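Local coordinates for B-agarase (Saccharophagus degradans, PDB 4BQ2), which hydrolyses agarose as an exo-acting beta-agarase of glycoside hydrolase family 50, probably trimming the polysaccharide from its chain ends, at residues S572-F583 and P610-Y620; R139-S147 and N192-L203. All coordinates share one frame; numbering follows the deposited sequence. Where two conformers were deposited one is given.

Contact 1: residues S572-F583 and P610-Y620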
# COMPACT_ATOMS: atom_id res chain seq x y z
N SER A 572 0.77 1.25 27.61
CA SER A 572 2.13 1.17 27.03
C SER A 572 2.81 -0.15 27.44
O SER A 572 3.34 -0.86 26.59
CB SER A 572 2.99 2.36 27.44
OG SER A 572 4.25 2.30 26.77
N MET A 573 2.76 -0.47 28.73
CA MET A 573 3.34 -1.69 29.25
C MET A 573 2.72 -2.96 28.60
O MET A 573 3.44 -3.91 28.25
CB MET A 573 3.18 -1.74 30.79
CG MET A 573 3.42 -3.12 31.40
SD MET A 573 3.28 -3.12 33.20
CE MET A 573 1.51 -3.38 33.35
N LEU A 574 1.39 -2.96 28.48
CA LEU A 574 0.65 -4.09 27.91
C LEU A 574 0.92 -4.26 26.40
O LEU A 574 1.05 -5.40 25.89
CB LEU A 574 -0.85 -3.95 28.15
CG LEU A 574 -1.26 -3.85 29.63
CD1 LEU A 574 -2.77 -3.73 29.77
CD2 LEU A 574 -0.71 -4.99 30.46
N LEU A 575 0.98 -3.14 25.69
CA LEU A 575 1.31 -3.16 24.25
C LEU A 575 2.73 -3.71 24.05
O LEU A 575 2.95 -4.52 23.16
CB LEU A 575 1.15 -1.78 23.57
CG LEU A 575 1.22 -1.78 22.02
CD1 LEU A 575 0.28 -2.83 21.41
CD2 LEU A 575 0.96 -0.42 21.42
N SER A 576 3.68 -3.26 24.88
CA SER A 576 5.04 -3.74 24.80
C SER A 576 5.07 -5.22 25.00
O SER A 576 5.73 -5.91 24.23
CB SER A 576 5.96 -3.04 25.81
OG SER A 576 6.26 -1.73 25.39
N ALA A 577 4.37 -5.71 26.01
CA ALA A 577 4.42 -7.13 26.31
C ALA A 577 3.80 -7.98 25.19
O ALA A 577 4.34 -9.04 24.82
CB ALA A 577 3.77 -7.41 27.66
N TYR A 578 2.69 -7.49 24.63
CA TYR A 578 2.04 -8.14 23.49
C TYR A 578 3.01 -8.23 22.28
O TYR A 578 3.24 -9.31 21.71
CB TYR A 578 0.75 -7.37 23.09
CG TYR A 578 0.09 -7.95 21.83
CD1 TYR A 578 -0.73 -9.09 21.90
CD2 TYR A 578 0.33 -7.40 20.57
CE1 TYR A 578 -1.31 -9.64 20.74
CE2 TYR A 578 -0.26 -7.94 19.42
CZ TYR A 578 -1.06 -9.07 19.51
OH TYR A 578 -1.67 -9.62 18.37
N ALA A 579 3.55 -7.08 21.88
CA ALA A 579 4.52 -7.03 20.78
C ALA A 579 5.81 -7.84 21.04
O ALA A 579 6.29 -8.54 20.14
CB ALA A 579 4.82 -5.60 20.39
N ASP A 580 6.36 -7.77 22.25
CA ASP A 580 7.50 -8.64 22.60
C ASP A 580 7.21 -10.13 22.37
O ASP A 580 8.05 -10.85 21.80
CB ASP A 580 7.89 -8.46 24.06
CG ASP A 580 8.73 -7.22 24.32
OD1 ASP A 580 9.28 -6.61 23.37
OD2 ASP A 580 8.84 -6.85 25.51
N GLN A 581 6.03 -10.57 22.79
CA GLN A 581 5.64 -11.97 22.64
C GLN A 581 5.43 -12.36 21.17
O GLN A 581 5.81 -13.49 20.76
CB GLN A 581 4.41 -12.29 23.51
CG GLN A 581 3.88 -13.71 23.39
CD GLN A 581 4.80 -14.80 23.96
OE1 GLN A 581 5.78 -14.53 24.68
NE2 GLN A 581 4.47 -16.06 23.66
N TYR A 582 4.82 -11.45 20.40
CA TYR A 582 4.65 -11.67 18.96
C TYR A 582 6.03 -11.92 18.32
O TYR A 582 6.26 -12.96 17.66
CB TYR A 582 3.95 -10.48 18.26
CG TYR A 582 3.96 -10.64 16.75
CD1 TYR A 582 3.00 -11.42 16.10
CD2 TYR A 582 4.97 -10.06 15.98
CE1 TYR A 582 3.04 -11.59 14.71
CE2 TYR A 582 5.03 -10.25 14.61
CZ TYR A 582 4.07 -11.02 13.99
OH TYR A 582 4.16 -11.17 12.63
N PHE A 583 6.96 -10.97 18.53
CA PHE A 583 8.29 -11.04 17.88
C PHE A 583 9.19 -12.13 18.42
O PHE A 583 9.94 -12.73 17.64
CB PHE A 583 9.00 -9.68 17.89
CG PHE A 583 8.40 -8.69 16.95
CD1 PHE A 583 8.52 -8.87 15.58
CD2 PHE A 583 7.64 -7.61 17.43
CE1 PHE A 583 7.91 -8.01 14.69
CE2 PHE A 583 7.04 -6.71 16.53
CZ PHE A 583 7.19 -6.91 15.16
N PRO A 610 3.11 2.03 16.43
CA PRO A 610 3.34 2.62 17.76
C PRO A 610 4.73 2.22 18.24
O PRO A 610 5.19 1.09 17.97
CB PRO A 610 2.29 1.94 18.65
CG PRO A 610 1.39 1.18 17.76
CD PRO A 610 2.12 0.95 16.47
N MET A 611 5.41 3.15 18.92
CA MET A 611 6.80 2.92 19.30
C MET A 611 7.03 1.67 20.15
O MET A 611 8.09 1.08 20.09
CB MET A 611 7.41 4.16 19.95
CG MET A 611 8.83 4.45 19.48
SD MET A 611 9.12 4.54 17.68
CE MET A 611 8.71 6.24 17.25
N GLU A 612 6.04 1.27 20.94
CA GLU A 612 6.20 0.09 21.78
C GLU A 612 6.43 -1.14 20.90
O GLU A 612 7.20 -2.04 21.26
CB GLU A 612 4.98 -0.12 22.67
CG GLU A 612 4.84 0.95 23.75
CD GLU A 612 3.99 2.15 23.38
OE1 GLU A 612 3.70 2.40 22.17
OE2 GLU A 612 3.58 2.87 24.34
N VAL A 613 5.78 -1.16 19.74
CA VAL A 613 5.84 -2.28 18.82
C VAL A 613 7.13 -2.21 18.01
O VAL A 613 7.76 -3.26 17.74
CB VAL A 613 4.59 -2.26 17.91
CG1 VAL A 613 4.66 -3.38 16.90
CG2 VAL A 613 3.34 -2.45 18.77
N VAL A 614 7.53 -1.00 17.63
CA VAL A 614 8.78 -0.81 16.91
C VAL A 614 9.95 -1.28 17.80
O VAL A 614 10.84 -1.98 17.33
CB VAL A 614 9.00 0.65 16.49
CG1 VAL A 614 10.30 0.77 15.73
CG2 VAL A 614 7.85 1.17 15.60
N LYS A 615 9.93 -0.92 19.08
CA LYS A 615 11.06 -1.31 19.96
C LYS A 615 11.13 -2.83 20.18
O LYS A 615 12.22 -3.41 20.24
CB LYS A 615 10.95 -0.56 21.28
CG LYS A 615 11.33 0.91 21.12
CD LYS A 615 10.93 1.73 22.35
CE LYS A 615 11.64 3.07 22.40
NZ LYS A 615 11.12 3.90 23.52
N ALA A 616 9.96 -3.46 20.21
CA ALA A 616 9.85 -4.91 20.27
C ALA A 616 10.50 -5.56 19.05
O ALA A 616 11.26 -6.51 19.18
CB ALA A 616 8.38 -5.35 20.43
N ALA A 617 10.21 -5.01 17.87
CA ALA A 617 10.80 -5.52 16.63
C ALA A 617 12.32 -5.31 16.65
O ALA A 617 13.10 -6.16 16.21
CB ALA A 617 10.18 -4.82 15.42
N ALA A 618 12.75 -4.18 17.20
CA ALA A 618 14.20 -3.91 17.26
C ALA A 618 14.92 -4.98 18.09
O ALA A 618 16.08 -5.29 17.85
CB ALA A 618 14.47 -2.52 17.83
N LYS A 619 14.22 -5.56 19.06
CA LYS A 619 14.82 -6.52 19.98
C LYS A 619 15.07 -7.86 19.28
O LYS A 619 16.10 -8.51 19.52
CB LYS A 619 13.92 -6.69 21.22
CG LYS A 619 14.53 -7.46 22.39
CD LYS A 619 13.59 -7.43 23.60
CE LYS A 619 14.28 -7.90 24.87
NZ LYS A 619 14.92 -9.23 24.70
N TYR A 620 14.14 -8.25 18.39
CA TYR A 620 14.15 -9.60 17.84
C TYR A 620 14.50 -9.70 16.35
O TYR A 620 15.11 -10.67 15.92
CB TYR A 620 12.81 -10.30 18.09
CG TYR A 620 12.55 -10.60 19.55
CD1 TYR A 620 13.16 -11.68 20.19
CD2 TYR A 620 11.70 -9.80 20.29
CE1 TYR A 620 12.93 -11.96 21.52
CE2 TYR A 620 11.47 -10.07 21.63
CZ TYR A 620 12.09 -11.15 22.23
OH TYR A 620 11.84 -11.43 23.54
O HOH W 1 8.46 -2.18 23.68

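Contact 2: residues R139-S147 and N192-L203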
# COMPACT_ATOMS: atom_id res chain seq x y z
N ARG A 139 -11.11 0.92 -6.47
CA ARG A 139 -10.72 1.85 -5.39
C ARG A 139 -11.12 3.26 -5.78
O ARG A 139 -11.50 4.05 -4.94
CB ARG A 139 -9.21 1.79 -5.09
CG ARG A 139 -8.82 2.60 -3.84
CD ARG A 139 -9.63 2.14 -2.62
NE ARG A 139 -9.55 0.67 -2.45
CZ ARG A 139 -8.68 0.03 -1.66
NH1 ARG A 139 -7.81 0.72 -0.91
NH2 ARG A 139 -8.71 -1.29 -1.61
N SER A 140 -11.00 3.58 -7.06
CA SER A 140 -11.56 4.79 -7.61
C SER A 140 -12.10 4.46 -8.98
O SER A 140 -11.56 3.59 -9.71
CB SER A 140 -10.51 5.91 -7.69
OG SER A 140 -11.14 7.18 -7.59
N ASN A 141 -13.17 5.17 -9.33
CA ASN A 141 -13.92 4.90 -10.53
C ASN A 141 -13.50 5.76 -11.67
O ASN A 141 -12.95 6.85 -11.48
CB ASN A 141 -15.43 5.15 -10.25
CG ASN A 141 -16.13 3.92 -9.70
OD1 ASN A 141 -15.59 2.82 -9.73
ND2 ASN A 141 -17.35 4.10 -9.19
N PRO A 142 -13.85 5.31 -12.90
CA PRO A 142 -13.79 6.27 -13.99
C PRO A 142 -14.77 7.38 -13.68
O PRO A 142 -15.69 7.17 -12.89
CB PRO A 142 -14.24 5.45 -15.22
CG PRO A 142 -14.88 4.22 -14.69
CD PRO A 142 -14.35 3.98 -13.30
N PRO A 143 -14.60 8.57 -14.28
CA PRO A 143 -15.56 9.64 -13.94
C PRO A 143 -16.99 9.29 -14.37
O PRO A 143 -17.18 8.51 -15.30
CB PRO A 143 -15.02 10.84 -14.73
CG PRO A 143 -14.09 10.29 -15.74
CD PRO A 143 -13.51 9.05 -15.13
N THR A 144 -17.99 9.85 -13.69
CA THR A 144 -19.39 9.55 -14.01
C THR A 144 -19.99 10.50 -15.05
O THR A 144 -21.19 10.42 -15.35
CB THR A 144 -20.27 9.56 -12.76
OG1 THR A 144 -20.04 10.77 -12.04
CG2 THR A 144 -19.94 8.37 -11.88
N TRP A 145 -19.18 11.42 -15.56
CA TRP A 145 -19.52 12.19 -16.75
C TRP A 145 -18.23 12.56 -17.47
O TRP A 145 -17.15 12.39 -16.91
CB TRP A 145 -20.30 13.45 -16.40
CG TRP A 145 -19.54 14.47 -15.55
CD1 TRP A 145 -18.71 15.46 -15.99
CD2 TRP A 145 -19.58 14.58 -14.12
NE1 TRP A 145 -18.23 16.20 -14.92
CE2 TRP A 145 -18.74 15.67 -13.77
CE3 TRP A 145 -20.24 13.88 -13.12
CZ2 TRP A 145 -18.57 16.07 -12.44
CZ3 TRP A 145 -20.06 14.28 -11.80
CH2 TRP A 145 -19.22 15.37 -11.47
N THR A 146 -18.37 13.10 -18.68
CA THR A 146 -17.23 13.50 -19.51
C THR A 146 -17.02 15.01 -19.49
O THR A 146 -17.96 15.79 -19.74
CB THR A 146 -17.45 13.05 -20.97
OG1 THR A 146 -17.59 11.63 -20.98
CG2 THR A 146 -16.24 13.45 -21.84
N SER A 147 -15.79 15.41 -19.18
CA SER A 147 -15.41 16.83 -19.21
C SER A 147 -13.89 16.96 -19.24
O SER A 147 -13.19 15.97 -19.08
CB SER A 147 -15.98 17.56 -17.98
OG SER A 147 -15.35 17.13 -16.79
N ASN A 192 -23.85 18.37 -10.17
CA ASN A 192 -23.27 17.42 -11.09
C ASN A 192 -24.02 17.39 -12.41
O ASN A 192 -25.24 17.46 -12.41
CB ASN A 192 -23.30 16.03 -10.49
CG ASN A 192 -22.42 15.91 -9.26
OD1 ASN A 192 -21.41 16.62 -9.12
ND2 ASN A 192 -22.80 15.01 -8.36
N PRO A 193 -23.29 17.25 -13.53
CA PRO A 193 -23.91 16.85 -14.78
C PRO A 193 -24.70 15.56 -14.56
O PRO A 193 -24.54 14.91 -13.51
CB PRO A 193 -22.71 16.57 -15.70
CG PRO A 193 -21.61 17.42 -15.17
CD PRO A 193 -21.84 17.52 -13.68
N PRO A 194 -25.56 15.19 -15.52
CA PRO A 194 -26.26 13.89 -15.43
C PRO A 194 -25.25 12.73 -15.42
O PRO A 194 -24.26 12.78 -16.15
CB PRO A 194 -27.09 13.84 -16.71
CG PRO A 194 -27.25 15.25 -17.15
CD PRO A 194 -26.05 16.02 -16.64
N GLN A 195 -25.52 11.70 -14.63
CA GLN A 195 -24.64 10.54 -14.58
C GLN A 195 -24.69 9.76 -15.90
O GLN A 195 -25.77 9.41 -16.37
CB GLN A 195 -25.02 9.63 -13.43
CG GLN A 195 -24.08 8.45 -13.29
CD GLN A 195 -24.41 7.60 -12.09
OE1 GLN A 195 -25.55 7.14 -11.94
NE2 GLN A 195 -23.43 7.37 -11.25
N ASP A 196 -23.53 9.49 -16.49
CA ASP A 196 -23.46 8.66 -17.69
C ASP A 196 -23.74 7.21 -17.28
O ASP A 196 -22.92 6.57 -16.59
CB ASP A 196 -22.11 8.83 -18.39
CG ASP A 196 -21.85 7.77 -19.47
OD1 ASP A 196 -22.79 7.08 -19.91
OD2 ASP A 196 -20.67 7.65 -19.88
N GLU A 197 -24.90 6.74 -17.73
CA GLU A 197 -25.39 5.39 -17.56
C GLU A 197 -24.34 4.30 -17.81
O GLU A 197 -24.36 3.25 -17.18
CB GLU A 197 -26.59 5.19 -18.50
CG GLU A 197 -26.36 5.62 -19.96
CD GLU A 197 -26.24 7.13 -20.17
OE1 GLU A 197 -26.91 7.90 -19.45
OE2 GLU A 197 -25.48 7.54 -21.07
N ASN A 198 -23.42 4.59 -18.73
CA ASN A 198 -22.42 3.65 -19.23
C ASN A 198 -21.02 3.86 -18.65
O ASN A 198 -20.03 3.32 -19.18
CB ASN A 198 -22.34 3.74 -20.75
CG ASN A 198 -23.62 3.29 -21.40
OD1 ASN A 198 -24.24 2.31 -20.96
ND2 ASN A 198 -24.04 4.01 -22.44
N PHE A 199 -20.92 4.61 -17.56
CA PHE A 199 -19.59 4.90 -17.03
C PHE A 199 -18.83 3.65 -16.54
O PHE A 199 -17.61 3.66 -16.50
CB PHE A 199 -19.60 6.03 -15.99
CG PHE A 199 -19.88 5.55 -14.60
CD1 PHE A 199 -21.16 5.20 -14.21
CD2 PHE A 199 -18.84 5.45 -13.67
CE1 PHE A 199 -21.42 4.75 -12.92
CE2 PHE A 199 -19.08 5.00 -12.39
CZ PHE A 199 -20.37 4.66 -12.01
N LEU A 200 -19.55 2.58 -16.17
CA LEU A 200 -18.87 1.33 -15.79
C LEU A 200 -18.96 0.23 -16.85
O LEU A 200 -18.69 -0.93 -16.56
CB LEU A 200 -19.38 0.82 -14.44
CG LEU A 200 -19.10 1.68 -13.18
CD1 LEU A 200 -19.78 1.05 -11.96
CD2 LEU A 200 -17.59 1.84 -12.95
N VAL A 201 -19.35 0.61 -18.07
CA VAL A 201 -19.62 -0.33 -19.15
C VAL A 201 -18.48 -0.32 -20.17
O VAL A 201 -18.11 0.75 -20.67
CB VAL A 201 -20.96 0.00 -19.88
CG1 VAL A 201 -21.10 -0.81 -21.16
CG2 VAL A 201 -22.14 -0.28 -18.97
N GLY A 202 -17.97 -1.50 -20.49
CA GLY A 202 -16.99 -1.64 -21.56
C GLY A 202 -15.68 -0.96 -21.21
O GLY A 202 -15.07 -0.29 -22.05
N LEU A 203 -15.25 -1.14 -19.96
CA LEU A 203 -14.00 -0.54 -19.48
C LEU A 203 -12.73 -1.16 -20.06
O LEU A 203 -11.76 -0.47 -20.29
CB LEU A 203 -13.94 -0.67 -17.96
CG LEU A 203 -15.10 0.02 -17.24
CD1 LEU A 203 -14.99 -0.15 -15.72
CD2 LEU A 203 -15.21 1.48 -17.67

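Contact 1: residues S572-F583 and P610-Y620
A579 and A616 meet methyl to methyl (CB of A579 to CB of A616, 3.6 Å) and illustrate how small side chains let two helices come close: the axes of 572-583 and 611-620 approach to 8.3 Å, running in broadly the same direction with a crossing of -34°. V613 straddles this centre. Its CG2 branch touches A579 CB and, at 3.9 Å, L575 CG, while CG1 touches CE2 of F583. L575 also carries its CD2 methyl onto the ring of P610, the N-cap residue of the second helix.

The F583 ring is sandwiched: Y582 covers one face, and A617 lies against the opposite one, its CB 3.9 Å from the F583 centroid in a CH-pi contact. Y620, one turn beyond A616 and A617 on the same helix, turns a face of its ring over the backbone carbon of F583 and sets its CD2 atom 3.6 Å from F583 CB.

The polar end is different in kind. E612 is bent at chi2 (91°), which brings its carboxylate back along the first helix. There S572 OG donates to E612 OE2 (2.6 Å), which accepts through its anti lone pair, the one pointing away from OE1. Y504 binds the same OE2, so two hydroxyls grip one oxygen. One turn along, a water joins S576 OG to the backbone O of E612.

F583 is thus a single knob in the hole formed by V613, A616, A617 and Y620, set between two inclined helices, an arrangement consistent with the outer helical layer of the (beta/alpha)8 barrel expected in this family.

Contact 2: residues R139-S147 and N192-L203
T144 places its CG2 methyl over the F199 ring, 3.6 Å from the centroid, and L200 CG lies over the opposite face, displaced toward its rim, so the ring is enclosed on both faces. At the ring edge, in its plane, stands ND2 of N141; this ND2 is bonded to D120 and OD1 to S136, which fixes the amide's rotation. A second CH-pi contact follows the same principle: P193 CG sits 3.4 Å from the centroid of the five-membered ring of W145, 1° off the normal. CG of W145 is wedged between backbone N and carbonyl carbon (chi1 63°), which turns the indole face to P193. Between these two centres a backbone bond, D196 N to T144 O at 2.8 Å, ties the loops together.

Toward solvent the contact thins. P143 and P194 point away from the opposite loop, and E197 and N198 form an exposed turn that makes no contact across; D196 OD1 braces it by accepting from N198 N, an Asx turn.

T144 OG1 is bonded to H119 and K115, and N192 OD1 to S71. Direct cohesion is thus apolar and CH-pi plus one backbone bond, while these neighbours, with D120, probably position the packing side chains.

How the contacts relate
Contact 1 and contact 2 differ in kind: in the first, helices running in broadly the same direction pack side by side in the beta-galactosidase-like region; in the second, irregular loops of the carbohydrate-binding-like region are joined by CH-pi contacts. They lie on opposite sides of the chain's centre, 47 Å apart between centres and about 20 Å between nearest atoms, so neither touches the other. At contact 2, R139 bonds D712 and G713 and L203 touches Y663, far along the chain, which is consistent with a place near the junction with the catalytic part. The calcium ion, held by D7, E9, S37, K38 and D185, uses no residue of either contact. In contact 1, Y620 binds a glycerol, probably from crystallisation, through its backbone O.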